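Local structure of mercuric reductase (Metallosphaera sedula, 4YWO) at residues Ile116-Val128 / Pro269-Arg281. The protein probably catalyses the NADPH-dependent reduction of mercuric ion to elemental mercury, as an FAD-containing homodimer. Sequence-based numbering, arbitrary orientation.
With FAD (flavin-adenine dinucleotide), chain B.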
ATOM      1  N   ILE A 116     -24.825  25.909  15.394  1.00 22.49           N
ATOM      2  CA  ILE A 116     -25.075  26.231  16.803  1.00 23.90           C
ATOM      3  C   ILE A 116     -24.156  25.499  17.703  1.00 24.66           C
ATOM      4  O   ILE A 116     -24.013  24.282  17.538  1.00 26.15           O
ATOM      5  CB  ILE A 116     -26.529  25.894  17.136  1.00 25.10           C
ATOM      6  CG1 ILE A 116     -27.509  26.577  16.184  1.00 27.54           C
ATOM      7  CG2 ILE A 116     -26.801  26.163  18.651  1.00 27.65           C
ATOM      8  CD1 ILE A 116     -28.916  26.124  16.364  1.00 32.66           C
ATOM      9  N   GLN A 117     -23.414  26.174  18.604  1.00 21.91           N
ATOM     10  CA  GLN A 117     -22.569  25.514  19.503  0.50 22.11           C
ATOM     11  C   GLN A 117     -23.227  25.359  20.859  1.00 24.92           C
ATOM     12  O   GLN A 117     -23.593  26.341  21.519  1.00 25.62           O
ATOM     13  CB  GLN A 117     -21.167  26.173  19.557  0.50 25.16           C
ATOM     14  CG  GLN A 117     -20.449  25.903  18.233  0.50 24.62           C
ATOM     15  CD  GLN A 117     -19.082  26.539  18.094  0.50 28.12           C
ATOM     16  OE1 GLN A 117     -18.047  25.845  18.057  0.50 31.42           O
ATOM     17  NE2 GLN A 117     -19.064  27.861  17.974  0.50 27.16           N
ATOM     18  N   GLY A 118     -23.395  24.125  21.249  1.00 21.86           N
ATOM     19  CA  GLY A 118     -24.020  23.817  22.509  1.00 21.85           C
ATOM     20  C   GLY A 118     -24.429  22.371  22.598  1.00 21.45           C
ATOM     21  O   GLY A 118     -24.375  21.654  21.605  1.00 21.66           O
ATOM     22  N   GLU A 119     -24.872  21.950  23.794  1.00 18.90           N
ATOM     23  CA  GLU A 119     -25.310  20.587  24.079  1.00 18.54           C
ATOM     24  C   GLU A 119     -26.788  20.490  23.706  1.00 20.54           C
ATOM     25  O   GLU A 119     -27.625  21.248  24.303  1.00 20.40           O
ATOM     26  CB  GLU A 119     -25.048  20.191  25.505  1.00 21.17           C
ATOM     27  CG  GLU A 119     -25.516  18.829  25.837  1.00 22.01           C
ATOM     28  CD  GLU A 119     -25.239  18.329  27.205  1.00 33.85           C
ATOM     29  OE1 GLU A 119     -24.189  17.670  27.369  1.00 49.08           O
ATOM     30  OE2 GLU A 119     -26.081  18.598  28.095  1.00 34.73           O
ATOM     31  N   ALA A 120     -27.124  19.641  22.741  1.00 17.37           N
ATOM     32  CA  ALA A 120     -28.500  19.318  22.352  1.00 17.24           C
ATOM     33  C   ALA A 120     -29.034  18.162  23.150  1.00 17.22           C
ATOM     34  O   ALA A 120     -28.330  17.149  23.407  1.00 17.49           O
ATOM     35  CB  ALA A 120     -28.640  19.025  20.877  1.00 17.83           C
ATOM     36  N   ARG A 121     -30.351  18.218  23.523  1.00 15.55           N
ATOM     37  CA  ARG A 121     -31.080  17.091  24.102  1.00 16.02           C
ATOM     38  C   ARG A 121     -32.479  17.053  23.536  1.00 15.06           C
ATOM     39  O   ARG A 121     -33.059  18.135  23.362  1.00 15.28           O
ATOM     40  CB  ARG A 121     -31.224  17.239  25.643  1.00 18.87           C
ATOM     41  CG  ARG A 121     -29.887  17.175  26.362  1.00 22.35           C
ATOM     42  CD  ARG A 121     -29.999  17.327  27.866  1.00 26.96           C
ATOM     43  NE  ARG A 121     -28.692  16.978  28.444  1.00 26.34           N
ATOM     44  CZ  ARG A 121     -28.384  15.799  28.957  1.00 26.43           C
ATOM     45  NH1 ARG A 121     -29.265  14.820  29.034  1.00 27.29           N
ATOM     46  NH2 ARG A 121     -27.161  15.626  29.435  1.00 29.03           N
ATOM     47  N   PHE A 122     -32.981  15.865  23.248  1.00 13.45           N
ATOM     48  CA  PHE A 122     -34.301  15.716  22.686  1.00 13.81           C
ATOM     49  C   PHE A 122     -35.363  16.047  23.765  1.00 14.43           C
ATOM     50  O   PHE A 122     -35.187  15.591  24.915  1.00 17.47           O
ATOM     51  CB  PHE A 122     -34.594  14.385  22.090  1.00 15.11           C
ATOM     52  CG  PHE A 122     -33.879  14.219  20.735  1.00 14.86           C
ATOM     53  CD1 PHE A 122     -32.600  13.748  20.730  1.00 19.33           C
ATOM     54  CD2 PHE A 122     -34.479  14.531  19.617  1.00 15.24           C
ATOM     55  CE1 PHE A 122     -31.941  13.606  19.506  1.00 20.62           C
ATOM     56  CE2 PHE A 122     -33.802  14.479  18.363  1.00 16.51           C
ATOM     57  CZ  PHE A 122     -32.516  14.004  18.384  1.00 19.10           C
ATOM     58  N   ILE A 123     -36.353  16.781  23.298  1.00 15.46           N
ATOM     59  CA  ILE A 123     -37.554  17.051  24.158  1.00 16.38           C
ATOM     60  C   ILE A 123     -38.850  16.568  23.537  1.00 18.62           C
ATOM     61  O   ILE A 123     -39.930  16.623  24.228  1.00 19.27           O
ATOM     62  CB  ILE A 123     -37.609  18.561  24.505  1.00 16.49           C
ATOM     63  CG1 ILE A 123     -37.740  19.449  23.278  1.00 17.35           C
ATOM     64  CG2 ILE A 123     -36.429  18.983  25.401  1.00 18.52           C
ATOM     65  CD1 ILE A 123     -37.730  20.983  23.487  1.00 19.09           C
ATOM     66  N   SER A 124     -38.865  16.108  22.278  1.00 17.12           N
ATOM     67  CA  SER A 124     -40.021  15.569  21.646  1.00 17.70           C
ATOM     68  C   SER A 124     -39.493  14.777  20.454  1.00 19.07           C
ATOM     69  O   SER A 124     -38.307  14.905  20.109  1.00 17.74           O
ATOM     70  CB  SER A 124     -40.933  16.647  21.171  1.00 18.98           C
ATOM     71  OG  SER A 124     -40.589  17.214  19.928  1.00 18.58           O
ATOM     72  N   PRO A 125     -40.378  14.066  19.780  1.00 18.84           N
ATOM     73  CA  PRO A 125     -39.964  13.345  18.580  1.00 20.44           C
ATOM     74  C   PRO A 125     -39.512  14.223  17.464  1.00 19.59           C
ATOM     75  O   PRO A 125     -38.894  13.659  16.482  1.00 21.23           O
ATOM     76  CB  PRO A 125     -41.264  12.620  18.151  1.00 22.77           C
ATOM     77  CG  PRO A 125     -41.993  12.420  19.432  1.00 24.14           C
ATOM     78  CD  PRO A 125     -41.762  13.682  20.164  1.00 21.44           C
ATOM     79  N   HIS A 126     -39.743  15.538  17.475  1.00 17.64           N
ATOM     80  CA  HIS A 126     -39.288  16.453  16.434  1.00 19.72           C
ATOM     81  C   HIS A 126     -38.513  17.669  16.904  1.00 16.60           C
ATOM     82  O   HIS A 126     -38.346  18.604  16.165  1.00 17.37           O
ATOM     83  CB  HIS A 126     -40.413  17.024  15.532  1.00 24.10           C
ATOM     84  CG  HIS A 126     -40.863  16.059  14.510  1.00 33.03           C
ATOM     85  ND1 HIS A 126     -41.972  15.254  14.729  1.00 37.50           N
ATOM     86  CD2 HIS A 126     -40.320  15.673  13.313  1.00 29.66           C
ATOM     87  CE1 HIS A 126     -42.103  14.407  13.716  1.00 36.75           C
ATOM     88  NE2 HIS A 126     -41.134  14.657  12.831  1.00 40.37           N
ATOM     89  N   ALA A 127     -37.976  17.658  18.147  1.00 15.55           N
ATOM     90  CA  ALA A 127     -37.312  18.819  18.674  1.00 16.76           C
ATOM     91  C   ALA A 127     -36.262  18.507  19.719  1.00 14.58           C
ATOM     92  O   ALA A 127     -36.395  17.516  20.513  1.00 15.92           O
ATOM     93  CB  ALA A 127     -38.366  19.751  19.408  1.00 17.51           C
ATOM     94  N   VAL A 128     -35.271  19.365  19.725  1.00 14.82           N
ATOM     95  CA  VAL A 128     -34.231  19.361  20.727  1.00 13.88           C
ATOM     96  C   VAL A 128     -34.283  20.731  21.409  1.00 16.50           C
ATOM     97  O   VAL A 128     -34.793  21.715  20.838  1.00 18.91           O
ATOM     98  CB  VAL A 128     -32.799  19.081  20.184  1.00 16.41           C
ATOM     99  CG1 VAL A 128     -32.732  17.664  19.605  1.00 15.31           C
ATOM    100  CG2 VAL A 128     -32.431  20.093  19.155  1.00 16.13           C
ATOM    101  N   PRO A 269     -20.692   4.916  23.691  1.00 19.04           N
ATOM    102  CA  PRO A 269     -21.396   5.887  22.876  1.00 17.51           C
ATOM    103  C   PRO A 269     -22.003   7.000  23.687  1.00 18.44           C
ATOM    104  O   PRO A 269     -22.471   6.801  24.806  1.00 17.04           O
ATOM    105  CB  PRO A 269     -22.504   5.038  22.277  1.00 18.69           C
ATOM    106  CG  PRO A 269     -21.916   3.651  22.131  1.00 20.84           C
ATOM    107  CD  PRO A 269     -21.062   3.531  23.322  1.00 19.36           C
ATOM    108  N   ASN A 270     -22.018   8.181  23.107  1.00 15.42           N
ATOM    109  CA  ASN A 270     -22.577   9.404  23.752  1.00 15.55           C
ATOM    110  C   ASN A 270     -24.081   9.460  23.532  1.00 17.91           C
ATOM    111  O   ASN A 270     -24.530  10.056  22.628  1.00 18.35           O
ATOM    112  CB  ASN A 270     -21.918  10.629  23.182  1.00 15.49           C
ATOM    113  CG  ASN A 270     -20.451  10.800  23.658  1.00 17.20           C
ATOM    114  OD1 ASN A 270     -20.091  10.338  24.768  1.00 19.56           O
ATOM    115  ND2 ASN A 270     -19.616  11.443  22.821  1.00 18.10           N
ATOM    116  N   VAL A 271     -24.839   8.832  24.439  1.00 17.07           N
ATOM    117  CA  VAL A 271     -26.261   8.642  24.247  1.00 16.90           C
ATOM    118  C   VAL A 271     -27.083   9.322  25.374  1.00 19.14           C
ATOM    119  O   VAL A 271     -28.262   9.068  25.458  1.00 20.28           O
ATOM    120  CB  VAL A 271     -26.666   7.156  24.092  1.00 18.45           C
ATOM    121  CG1 VAL A 271     -26.055   6.547  22.853  1.00 18.81           C
ATOM    122  CG2 VAL A 271     -26.279   6.316  25.306  1.00 21.30           C
ATOM    123  N   ASP A 272     -26.471  10.190  26.099  1.00 18.96           N
ATOM    124  CA  ASP A 272     -27.177  10.976  27.155  1.00 23.59           C
ATOM    125  C   ASP A 272     -27.819  12.217  26.506  1.00 17.48           C
ATOM    126  O   ASP A 272     -27.325  13.346  26.622  1.00 20.32           O
ATOM    127  CB  ASP A 272     -26.189  11.315  28.268  1.00 23.96           C
ATOM    128  CG  ASP A 272     -26.882  12.071  29.441  1.00 25.88           C
ATOM    129  OD1 ASP A 272     -28.136  12.093  29.473  1.00 27.27           O
ATOM    130  OD2 ASP A 272     -26.191  12.711  30.242  1.00 28.27           O
ATOM    131  N   LEU A 273     -28.889  11.967  25.768  1.00 17.08           N
ATOM    132  CA  LEU A 273     -29.465  12.905  24.818  1.00 17.63           C
ATOM    133  C   LEU A 273     -30.956  13.064  24.949  1.00 17.95           C
ATOM    134  O   LEU A 273     -31.623  13.598  24.047  1.00 19.92           O
ATOM    135  CB  LEU A 273     -29.234  12.391  23.326  1.00 20.68           C
ATOM    136  CG  LEU A 273     -27.796  12.119  22.924  1.00 20.76           C
ATOM    137  CD1 LEU A 273     -27.707  11.522  21.543  1.00 21.24           C
ATOM    138  CD2 LEU A 273     -26.978  13.420  22.985  1.00 22.16           C
ATOM    139  N   GLY A 274     -31.532  12.547  26.056  1.00 19.96           N
ATOM    140  CA  GLY A 274     -32.991  12.554  26.104  1.00 18.55           C
ATOM    141  C   GLY A 274     -33.723  11.695  25.102  1.00 19.06           C
ATOM    142  O   GLY A 274     -34.795  12.016  24.654  1.00 20.33           O
ATOM    143  N   LEU A 275     -33.100  10.588  24.695  1.00 18.44           N
ATOM    144  CA  LEU A 275     -33.608   9.762  23.634  1.00 19.37           C
ATOM    145  C   LEU A 275     -35.024   9.245  23.851  1.00 20.06           C
ATOM    146  O   LEU A 275     -35.772   9.139  22.888  1.00 21.93           O
ATOM    147  CB  LEU A 275     -32.634   8.587  23.357  1.00 19.77           C
ATOM    148  CG  LEU A 275     -31.270   9.006  22.878  1.00 21.39           C
ATOM    149  CD1 LEU A 275     -30.375   7.783  22.744  1.00 23.16           C
ATOM    150  CD2 LEU A 275     -31.305   9.747  21.581  1.00 21.58           C
ATOM    151  N   GLU A 276     -35.356   8.968  25.108  1.00 22.35           N
ATOM    152  CA  GLU A 276     -36.677   8.497  25.455  1.00 24.63           C
ATOM    153  C   GLU A 276     -37.761   9.554  25.085  1.00 23.87           C
ATOM    154  O   GLU A 276     -38.889   9.209  24.814  1.00 28.70           O
ATOM    155  CB  GLU A 276     -36.710   8.083  26.951  1.00 26.54           C
ATOM    156  CG  GLU A 276     -36.577   9.273  27.908  1.00 27.86           C
ATOM    157  CD  GLU A 276     -35.156   9.743  28.208  1.00 30.82           C
ATOM    158  OE1 GLU A 276     -34.146   9.299  27.570  1.00 27.43           O
ATOM    159  OE2 GLU A 276     -34.978  10.586  29.142  1.00 34.13           O
ATOM    160  N   ASN A 277     -37.423  10.847  25.020  1.00 19.91           N
ATOM    161  CA  ASN A 277     -38.356  11.834  24.601  1.00 19.26           C
ATOM    162  C   ASN A 277     -38.702  11.838  23.143  1.00 19.39           C
ATOM    163  O   ASN A 277     -39.664  12.493  22.662  1.00 20.57           O
ATOM    164  CB  ASN A 277     -37.871  13.259  25.042  1.00 19.79           C
ATOM    165  CG  ASN A 277     -37.681  13.450  26.546  1.00 20.29           C
ATOM    166  OD1 ASN A 277     -36.732  14.111  27.015  1.00 23.45           O
ATOM    167  ND2 ASN A 277     -38.542  12.793  27.331  1.00 21.67           N
ATOM    168  N   ALA A 278     -37.813  11.163  22.362  1.00 19.79           N
ATOM    169  CA  ALA A 278     -37.933  11.179  20.921  1.00 20.40           C
ATOM    170  C   ALA A 278     -38.339   9.772  20.400  1.00 20.30           C
ATOM    171  O   ALA A 278     -38.399   9.610  19.178  1.00 23.43           O
ATOM    172  CB  ALA A 278     -36.607  11.597  20.305  1.00 22.18           C
ATOM    173  N   GLY A 279     -38.493   8.785  21.264  1.00 21.06           N
ATOM    174  CA  GLY A 279     -38.858   7.443  20.873  1.00 24.41           C
ATOM    175  C   GLY A 279     -37.666   6.639  20.291  1.00 24.14           C
ATOM    176  O   GLY A 279     -37.852   5.775  19.483  1.00 26.00           O
ATOM    177  N   VAL A 280     -36.454   7.025  20.674  1.00 20.66           N
ATOM    178  CA  VAL A 280     -35.236   6.338  20.179  1.00 19.68           C
ATOM    179  C   VAL A 280     -34.766   5.424  21.288  1.00 21.19           C
ATOM    180  O   VAL A 280     -34.775   5.795  22.459  1.00 24.46           O
ATOM    181  CB  VAL A 280     -34.178   7.390  19.826  1.00 17.22           C
ATOM    182  CG1 VAL A 280     -32.837   6.721  19.473  1.00 18.24           C
ATOM    183  CG2 VAL A 280     -34.647   8.275  18.698  1.00 18.00           C
ATOM    184  N   ARG A 281     -34.359   4.220  20.916  1.00 21.55           N
ATOM    185  CA  ARG A 281     -33.928   3.192  21.836  1.00 20.78           C
ATOM    186  C   ARG A 281     -32.440   2.855  21.711  1.00 22.80           C
ATOM    187  O   ARG A 281     -31.783   3.283  20.741  1.00 20.67           O
ATOM    188  CB  ARG A 281     -34.730   1.909  21.574  1.00 25.62           C
ATOM    189  CG  ARG A 281     -36.253   2.116  21.803  1.00 32.76           C
ATOM    190  CD  ARG A 281     -37.129   1.013  21.231  1.00 40.68           C
ATOM    191  NE  ARG A 281     -36.578  -0.288  21.561  1.00 50.43           N
ATOM    192  CZ  ARG A 281     -36.549  -1.354  20.745  1.00 63.54           C
ATOM    193  NH1 ARG A 281     -37.048  -1.297  19.496  1.00 65.07           N
ATOM    194  NH2 ARG A 281     -35.979  -2.487  21.173  1.00 53.72           N
TER
HETATM  195  PA  FAD B 501     -17.362  12.337  17.105  1.00 17.78           P
HETATM  196  O1A FAD B 501     -16.374  12.890  16.106  1.00 19.64           O
HETATM  197  O2A FAD B 501     -16.983  12.238  18.564  1.00 18.26           O
HETATM  198  O5B FAD B 501     -18.721  13.194  16.995  1.00 17.74           O
HETATM  199  C5B FAD B 501     -19.334  13.733  18.165  1.00 17.11           C
HETATM  200  C4B FAD B 501     -19.241  15.254  18.131  1.00 17.73           C
HETATM  201  O4B FAD B 501     -20.541  15.821  18.315  1.00 19.23           O
HETATM  202  C3B FAD B 501     -18.342  15.776  19.240  1.00 20.09           C
HETATM  203  O3B FAD B 501     -17.245  16.504  18.681  1.00 25.99           O
HETATM  204  C2B FAD B 501     -19.201  16.696  20.083  1.00 19.08           C
HETATM  205  O2B FAD B 501     -18.659  18.020  20.071  1.00 23.94           O
HETATM  206  C1B FAD B 501     -20.582  16.693  19.448  1.00 18.32           C
HETATM  207  N9A FAD B 501     -21.582  16.196  20.426  1.00 17.10           N
HETATM  208  C8A FAD B 501     -21.496  15.050  21.127  1.00 16.71           C
HETATM  209  N7A FAD B 501     -22.574  14.888  21.935  1.00 19.54           N
HETATM  210  C5A FAD B 501     -23.378  15.952  21.755  1.00 17.10           C
HETATM  211  C6A FAD B 501     -24.679  16.412  22.296  1.00 17.35           C
HETATM  212  N6A FAD B 501     -25.353  15.681  23.217  1.00 20.32           N
HETATM  213  N1A FAD B 501     -25.170  17.586  21.840  1.00 18.49           N
HETATM  214  C2A FAD B 501     -24.511  18.321  20.926  1.00 19.44           C
HETATM  215  N3A FAD B 501     -23.328  17.965  20.392  1.00 19.50           N
HETATM  216  C4A FAD B 501     -22.720  16.811  20.759  1.00 17.83           C
HETATM  217  N1  FAD B 501     -10.393   5.720  13.444  1.00 16.17           N
HETATM  218  C2  FAD B 501      -9.786   5.401  12.274  1.00 19.73           C
HETATM  219  O2  FAD B 501     -10.497   5.087  11.295  1.00 18.81           O
HETATM  220  N3  FAD B 501      -8.449   5.410  12.123  1.00 18.22           N
HETATM  221  C4  FAD B 501      -7.620   5.735  13.121  1.00 22.99           C
HETATM  222  O4  FAD B 501      -6.381   5.733  12.950  1.00 24.59           O
HETATM  223  C4X FAD B 501      -8.203   6.097  14.436  1.00 19.87           C
HETATM  224  N5  FAD B 501      -7.434   6.437  15.494  1.00 19.22           N
HETATM  225  C5X FAD B 501      -7.997   6.763  16.681  1.00 17.24           C
HETATM  226  C6  FAD B 501      -7.186   7.109  17.755  1.00 16.55           C
HETATM  227  C7  FAD B 501      -7.756   7.445  18.978  1.00 17.65           C
HETATM  228  C7M FAD B 501      -6.875   7.820  20.141  1.00 18.69           C
HETATM  229  C8  FAD B 501      -9.234   7.434  19.140  1.00 18.79           C
HETATM  230  C8M FAD B 501      -9.849   7.798  20.466  1.00 18.68           C
HETATM  231  C9  FAD B 501     -10.049   7.088  18.069  1.00 16.81           C
HETATM  232  C9A FAD B 501      -9.479   6.753  16.846  1.00 17.00           C
HETATM  233  N10 FAD B 501     -10.298   6.401  15.755  1.00 16.62           N
HETATM  234  C10 FAD B 501      -9.679   6.068  14.535  1.00 17.59           C
HETATM  235  C1' FAD B 501     -11.756   6.382  15.885  1.00 16.27           C
HETATM  236  C2' FAD B 501     -12.341   7.631  15.239  1.00 18.32           C
HETATM  237  O2' FAD B 501     -11.681   8.791  15.757  1.00 21.07           O
HETATM  238  C3' FAD B 501     -13.837   7.736  15.507  1.00 20.35           C
HETATM  239  O3' FAD B 501     -14.477   6.511  15.134  1.00 21.49           O
HETATM  240  C4' FAD B 501     -14.453   8.889  14.723  1.00 20.13           C
HETATM  241  O4' FAD B 501     -13.954  10.131  15.228  1.00 23.83           O
HETATM  242  C5' FAD B 501     -15.974   8.871  14.829  1.00 18.28           C
HETATM  243  O5' FAD B 501     -16.482  10.183  14.595  1.00 17.38           O
HETATM  244  P   FAD B 501     -17.983  10.567  15.032  1.00 15.20           P
HETATM  245  O1P FAD B 501     -18.363  11.851  14.333  1.00 14.88           O
HETATM  246  O2P FAD B 501     -18.849   9.341  14.879  1.00 14.52           O
HETATM  247  O3P FAD B 501     -17.823  10.879  16.603  1.00 15.00           O
HETATM  248  O   HOH W   1     -25.214  15.023  25.919  1.00 33.84           O
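Phe-122 presses its ring into a hollow of the 269-281 loop, between Leu-273 O, the end of Leu-275 and the methyl of Ala-278. Leu-273 O lies at the ring edge, near its plane. Ala-278 CB comes in obliquely, 3.7 Å from Phe-122 CD2, and Leu-275 CD2 is 4.3 Å from Phe-122 CD1. Val-128 CG1 sits over the centre of one ring face, and Phe-140 of strand 139-142 adds an edge-to-face contact. The same Leu-273 O takes a nearly straight hydrogen bond from Phe-122 N, at 2.8 Å. Gly-274 has no side chain to come between its backbone and Phe-122; its O packs 3.5 Å from Phe-122 CB. Further on, Pro-125, in the type I turn Ser-124 to Ala-127, rests on Ala-278, with Pro-125 CA 3.8 Å from Ala-278 CA.

The 116-128 segment leaves the edge of the parallel sheet of the Rossmann-type FAD domain and enters the small three-stranded antiparallel sheet. A classic beta bulge sets Ile-123 and Ser-124 against Ala-127. Where the segment passes the cofactor, Ala-120 N donates to FAD N1A at 3.0 Å. Leu-273 borders the same adenine pocket.

On the outer side, the Arg-121 chain is extended from CG to NE (chi2 180°), which carries its guanidinium out to Asp-272. NH1 and NH2 each bind one carboxylate oxygen of Asp-272, with Arg-121 NH1 3.0 Å from Asp-272 OD1. The guanidinium and carboxylate planes stand 76° apart, and both nitrogens approach from above the carboxylate plane. Asp-272 O lies over one guanidinium face. Arg-121 NE bonds to Glu-119 OE2 at 3.1 Å, in the guanidinium plane, so three N-H groups fix the rotation of the group between two acids. A water spans Asp-272 O and, weakly, Glu-119 OE1.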